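Local coordinates for protein probable glutamine synthetase (Pseudomonas aeruginosa, PDB 4HPP) that belongs to the glutamine synthetase family, with an N-terminal beta domain joined to a larger catalytic domain, and assembles from several copies of one chain, at residues 65-77 with 88-100. Numbering follows the deposited sequence.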
loop_
_atom_site.group_PDB
_atom_site.type_symbol
_atom_site.label_atom_id
_atom_site.label_comp_id
_atom_site.label_asym_id
_atom_site.label_seq_id
_atom_site.Cartn_x
_atom_site.Cartn_y
_atom_site.Cartn_z
ATOM N N ASP A 65 -22.371 46.995 -6.692
ATOM C CA ASP A 65 -21.270 46.113 -7.126
ATOM C C ASP A 65 -20.566 46.383 -8.511
ATOM O O ASP A 65 -21.075 47.129 -9.344
ATOM C CB ASP A 65 -21.620 44.625 -6.885
ATOM C CG ASP A 65 -22.888 44.173 -7.597
ATOM O OD1 ASP A 65 -23.760 45.014 -7.929
ATOM O OD2 ASP A 65 -23.008 42.940 -7.801
ATOM N N LEU A 66 -19.389 45.780 -8.711
ATOM C CA LEU A 66 -18.444 46.147 -9.778
ATOM C C LEU A 66 -18.272 45.065 -10.857
ATOM O O LEU A 66 -18.749 43.948 -10.708
ATOM C CB LEU A 66 -17.059 46.385 -9.155
ATOM C CG LEU A 66 -16.834 47.444 -8.080
ATOM C CD1 LEU A 66 -15.592 47.145 -7.277
ATOM C CD2 LEU A 66 -16.720 48.812 -8.701
ATOM N N ARG A 67 -17.536 45.400 -11.924
ATOM C CA ARG A 67 -17.095 44.418 -12.898
ATOM C C ARG A 67 -15.602 44.232 -12.779
ATOM O O ARG A 67 -14.909 45.198 -12.613
ATOM C CB ARG A 67 -17.366 44.868 -14.320
ATOM C CG ARG A 67 -18.808 45.109 -14.664
ATOM C CD ARG A 67 -19.711 43.955 -14.273
ATOM N NE ARG A 67 -19.383 42.706 -14.948
ATOM C CZ ARG A 67 -20.111 41.604 -14.820
ATOM N NH1 ARG A 67 -21.195 41.634 -14.056
ATOM N NH2 ARG A 67 -19.756 40.480 -15.432
ATOM N N LEU A 68 -15.145 42.977 -12.880
ATOM C CA LEU A 68 -13.752 42.611 -12.946
ATOM C C LEU A 68 -13.491 42.290 -14.411
ATOM O O LEU A 68 -13.938 41.246 -14.926
ATOM C CB LEU A 68 -13.464 41.358 -12.101
ATOM C CG LEU A 68 -12.002 40.873 -12.138
ATOM C CD1 LEU A 68 -11.061 42.062 -11.907
ATOM C CD2 LEU A 68 -11.656 39.741 -11.161
ATOM N N LEU A 69 -12.754 43.181 -15.056
ATOM C CA LEU A 69 -12.628 43.188 -16.516
ATOM C C LEU A 69 -11.251 42.661 -16.929
ATOM O O LEU A 69 -10.274 43.396 -16.839
ATOM C CB LEU A 69 -12.779 44.626 -17.017
ATOM C CG LEU A 69 -13.582 44.820 -18.303
ATOM C CD1 LEU A 69 -15.025 44.438 -18.058
ATOM C CD2 LEU A 69 -13.477 46.272 -18.745
ATOM N N PRO A 70 -11.166 41.386 -17.347
ATOM C CA PRO A 70 -9.882 40.757 -17.730
ATOM C C PRO A 70 -9.163 41.546 -18.834
ATOM O O PRO A 70 -9.783 41.966 -19.816
ATOM C CB PRO A 70 -10.296 39.377 -18.258
ATOM C CG PRO A 70 -11.752 39.521 -18.572
ATOM C CD PRO A 70 -12.308 40.491 -17.568
ATOM N N ASP A 71 -7.872 41.787 -18.644
ATOM C CA ASP A 71 -7.097 42.423 -19.664
ATOM C C ASP A 71 -6.517 41.281 -20.490
ATOM O O ASP A 71 -5.773 40.461 -19.953
ATOM C CB ASP A 71 -5.998 43.244 -19.040
ATOM C CG ASP A 71 -4.804 43.393 -19.947
ATOM O OD1 ASP A 71 -4.980 43.453 -21.185
ATOM O OD2 ASP A 71 -3.672 43.425 -19.432
ATOM N N PRO A 72 -6.845 41.231 -21.809
ATOM C CA PRO A 72 -6.512 40.016 -22.592
ATOM C C PRO A 72 -5.027 39.815 -22.722
ATOM O O PRO A 72 -4.575 38.691 -22.954
ATOM C CB PRO A 72 -7.130 40.285 -23.964
ATOM C CG PRO A 72 -8.079 41.451 -23.754
ATOM C CD PRO A 72 -7.542 42.256 -22.627
ATOM N N ASN A 73 -4.255 40.888 -22.552
ATOM C CA ASN A 73 -2.793 40.777 -22.723
ATOM C C ASN A 73 -2.011 40.151 -21.556
ATOM O O ASN A 73 -0.838 39.861 -21.693
ATOM C CB ASN A 73 -2.172 42.114 -23.201
ATOM C CG ASN A 73 -2.631 42.503 -24.613
ATOM O OD1 ASN A 73 -2.636 41.686 -25.556
ATOM N ND2 ASN A 73 -3.022 43.749 -24.764
ATOM N N SER A 74 -2.674 39.919 -20.431
ATOM C CA SER A 74 -2.041 39.444 -19.212
ATOM C C SER A 74 -2.270 37.945 -18.997
ATOM O O SER A 74 -1.865 37.425 -17.968
ATOM C CB SER A 74 -2.676 40.139 -18.051
ATOM O OG SER A 74 -4.040 39.741 -18.003
ATOM N N ARG A 75 -2.932 37.275 -19.949
ATOM C CA ARG A 75 -3.247 35.872 -19.811
ATOM C C ARG A 75 -2.068 34.949 -19.429
ATOM O O ARG A 75 -1.000 35.004 -20.029
ATOM C CB ARG A 75 -3.935 35.356 -21.070
ATOM C CG ARG A 75 -4.377 33.898 -20.934
ATOM C CD ARG A 75 -5.652 33.653 -21.701
ATOM N NE ARG A 75 -6.090 32.295 -21.582
ATOM C CZ ARG A 75 -6.831 31.694 -22.495
ATOM N NH1 ARG A 75 -7.232 32.385 -23.550
ATOM N NH2 ARG A 75 -7.172 30.414 -22.352
ATOM N N VAL A 76 -2.288 34.111 -18.413
ATOM C CA VAL A 76 -1.336 33.072 -18.037
ATOM C C VAL A 76 -1.893 31.697 -18.354
ATOM O O VAL A 76 -3.028 31.408 -18.011
ATOM C CB VAL A 76 -0.953 33.184 -16.538
ATOM C CG1 VAL A 76 -0.070 32.012 -16.098
ATOM C CG2 VAL A 76 -0.154 34.461 -16.371
ATOM N N ARG A 77 -1.094 30.865 -19.017
ATOM C CA ARG A 77 -1.519 29.542 -19.435
ATOM C C ARG A 77 -0.407 28.607 -19.056
ATOM O O ARG A 77 0.631 28.623 -19.715
ATOM C CB ARG A 77 -1.641 29.447 -20.983
ATOM C CG ARG A 77 -2.795 30.111 -21.746
ATOM C CD ARG A 77 -3.237 29.045 -22.761
ATOM N NE ARG A 77 -3.397 29.432 -24.185
ATOM C CZ ARG A 77 -3.857 28.625 -25.171
ATOM N NH1 ARG A 77 -4.236 27.356 -24.936
ATOM N NH2 ARG A 77 -3.945 29.081 -26.424
ATOM N N ALA A 88 -4.999 22.460 -16.327
ATOM C CA ALA A 88 -4.202 23.601 -16.660
ATOM C C ALA A 88 -4.486 24.687 -15.580
ATOM O O ALA A 88 -5.508 24.648 -14.907
ATOM C CB ALA A 88 -4.540 24.100 -18.052
ATOM N N LEU A 89 -3.557 25.613 -15.425
ATOM C CA LEU A 89 -3.766 26.849 -14.759
ATOM C C LEU A 89 -4.012 27.902 -15.787
ATOM O O LEU A 89 -3.117 28.254 -16.528
ATOM C CB LEU A 89 -2.498 27.185 -14.002
ATOM C CG LEU A 89 -2.601 28.431 -13.093
ATOM C CD1 LEU A 89 -3.640 28.315 -11.971
ATOM C CD2 LEU A 89 -1.230 28.759 -12.510
ATOM N N ASP A 90 -5.210 28.429 -15.840
ATOM C CA ASP A 90 -5.538 29.392 -16.864
ATOM C C ASP A 90 -6.285 30.558 -16.298
ATOM O O ASP A 90 -7.372 30.393 -15.779
ATOM C CB ASP A 90 -6.384 28.715 -17.924
ATOM C CG ASP A 90 -6.430 29.486 -19.199
ATOM O OD1 ASP A 90 -6.142 30.736 -19.184
ATOM O OD2 ASP A 90 -6.761 28.824 -20.233
ATOM N N TYR A 91 -5.722 31.752 -16.393
ATOM C CA TYR A 91 -6.407 32.936 -15.820
ATOM C C TYR A 91 -5.819 34.199 -16.420
ATOM O O TYR A 91 -4.723 34.163 -16.964
ATOM C CB TYR A 91 -6.251 32.996 -14.254
ATOM C CG TYR A 91 -4.819 33.219 -13.861
ATOM C CD1 TYR A 91 -4.271 34.498 -13.799
ATOM C CD2 TYR A 91 -3.995 32.144 -13.570
ATOM C CE1 TYR A 91 -2.920 34.690 -13.424
ATOM C CE2 TYR A 91 -2.667 32.318 -13.181
ATOM C CZ TYR A 91 -2.121 33.593 -13.134
ATOM O OH TYR A 91 -0.778 33.731 -12.806
ATOM N N LEU A 92 -6.561 35.292 -16.289
ATOM C CA LEU A 92 -6.220 36.623 -16.767
ATOM C C LEU A 92 -6.391 37.660 -15.635
ATOM O O LEU A 92 -7.364 37.598 -14.852
ATOM C CB LEU A 92 -7.188 37.045 -17.885
ATOM C CG LEU A 92 -7.275 36.265 -19.179
ATOM C CD1 LEU A 92 -8.239 35.107 -19.041
ATOM C CD2 LEU A 92 -7.733 37.159 -20.321
ATOM N N HIS A 93 -5.470 38.623 -15.578
ATOM C CA HIS A 93 -5.552 39.733 -14.660
ATOM C C HIS A 93 -6.555 40.698 -15.207
ATOM O O HIS A 93 -6.677 40.860 -16.437
ATOM C CB HIS A 93 -4.222 40.413 -14.508
ATOM C CG HIS A 93 -3.129 39.492 -14.097
ATOM N ND1 HIS A 93 -2.685 39.418 -12.816
ATOM C CD2 HIS A 93 -2.364 38.576 -14.846
ATOM C CE1 HIS A 93 -1.694 38.478 -12.741
ATOM N NE2 HIS A 93 -1.497 37.963 -13.987
ATOM N N GLY A 94 -7.289 41.343 -14.303
ATOM C CA GLY A 94 -8.336 42.220 -14.710
ATOM C C GLY A 94 -8.251 43.490 -13.905
ATOM O O GLY A 94 -7.606 43.537 -12.828
ATOM N N ASN A 95 -8.892 44.525 -14.440
ATOM C CA ASN A 95 -9.088 45.758 -13.698
ATOM C C ASN A 95 -10.568 45.822 -13.233
ATOM O O ASN A 95 -11.452 45.323 -13.942
ATOM C CB ASN A 95 -8.736 46.979 -14.556
ATOM C CG ASN A 95 -7.465 46.808 -15.388
ATOM O OD1 ASN A 95 -6.438 46.309 -14.921
ATOM N ND2 ASN A 95 -7.531 47.247 -16.644
ATOM N N LEU A 96 -10.806 46.407 -12.048
ATOM C CA LEU A 96 -12.138 46.664 -11.476
ATOM C C LEU A 96 -12.722 47.994 -11.918
ATOM O O LEU A 96 -12.059 49.044 -11.847
ATOM C CB LEU A 96 -12.058 46.660 -9.952
ATOM C CG LEU A 96 -11.681 45.342 -9.277
ATOM C CD1 LEU A 96 -11.522 45.512 -7.772
ATOM C CD2 LEU A 96 -12.751 44.296 -9.517
ATOM N N VAL A 97 -13.977 47.955 -12.354
ATOM C CA VAL A 97 -14.649 49.129 -12.934
ATOM C C VAL A 97 -16.097 49.110 -12.491
ATOM O O VAL A 97 -16.589 48.045 -12.165
ATOM C CB VAL A 97 -14.550 49.131 -14.480
ATOM C CG1 VAL A 97 -13.098 49.071 -14.890
ATOM C CG2 VAL A 97 -15.288 47.940 -15.103
ATOM N N GLU A 98 -16.763 50.272 -12.456
ATOM C CA GLU A 98 -18.216 50.361 -12.132
ATOM C C GLU A 98 -19.009 49.835 -13.332
ATOM O O GLU A 98 -18.391 49.603 -14.369
ATOM C CB GLU A 98 -18.579 51.793 -11.740
ATOM C CG GLU A 98 -18.289 52.122 -10.257
ATOM C CD GLU A 98 -17.310 53.295 -10.048
ATOM O OE1 GLU A 98 -17.152 54.141 -10.963
ATOM O OE2 GLU A 98 -16.678 53.389 -8.963
ATOM N N THR A 99 -20.328 49.602 -13.235
ATOM C CA THR A 99 -21.032 48.796 -14.316
ATOM C C THR A 99 -21.063 49.373 -15.754
ATOM O O THR A 99 -21.250 48.622 -16.726
ATOM C CB THR A 99 -22.467 48.294 -13.934
ATOM O OG1 THR A 99 -23.206 49.324 -13.268
ATOM C CG2 THR A 99 -22.419 47.068 -13.043
ATOM N N ASP A 100 -20.874 50.692 -15.858
ATOM C CA ASP A 100 -20.876 51.463 -17.129
ATOM C C ASP A 100 -19.544 51.477 -17.899
ATOM O O ASP A 100 -19.512 51.913 -19.057
ATOM C CB ASP A 100 -21.283 52.937 -16.857
ATOM C CG ASP A 100 -20.589 53.531 -15.611
ATOM O OD1 ASP A 100 -21.163 54.405 -14.957
ATOM O OD2 ASP A 100 -19.472 53.129 -15.252
#
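Backbone pairing of Arg67 with Val97 and of Leu69 with Asn95 sets an antiparallel register, each pair exchanging two N-H to O=C bonds. Val76 and Tyr91 repeat the pattern beyond a short loop that includes Asp71 and Ser74. There Asp71 N still reaches His93 O (2.7 Å), while Asp71 O takes both the hydroxyl and the N-H of Ser74; Ser74 OG in turn receives a weak bond from His93 N (3.0 Å).

Charge pairing fastens the far end. Arg75 meets Asp90 side-on, NE to OD1 at 2.9 Å and NH2 to OD2 at 2.7 Å, both oxygens using syn lone pairs and the two planes only 20° apart. Arg8 is a second partner of Asp90 OD2, so the carboxylate is probably stabilised in its charged form.

Apolar packing completes the contact. Tyr91, with CG held between the backbone N and the carbonyl carbon (chi1 66°), leans its ring toward the neighbouring strand and offers a face to Val76 CB, 4.0 Å from the ring centroid, in a CH-pi contact; its hydroxyl bonds Asn204. On the face bearing Leu68 and Leu96, CD1 of Leu68 touches CD2 of Leu96 at 3.7 Å. The whole is a beta hairpin with a looped-out first strand; its second, 89-97, is the middle strand of the five-stranded mixed sheet of the glutamine synthetase N-terminal domain.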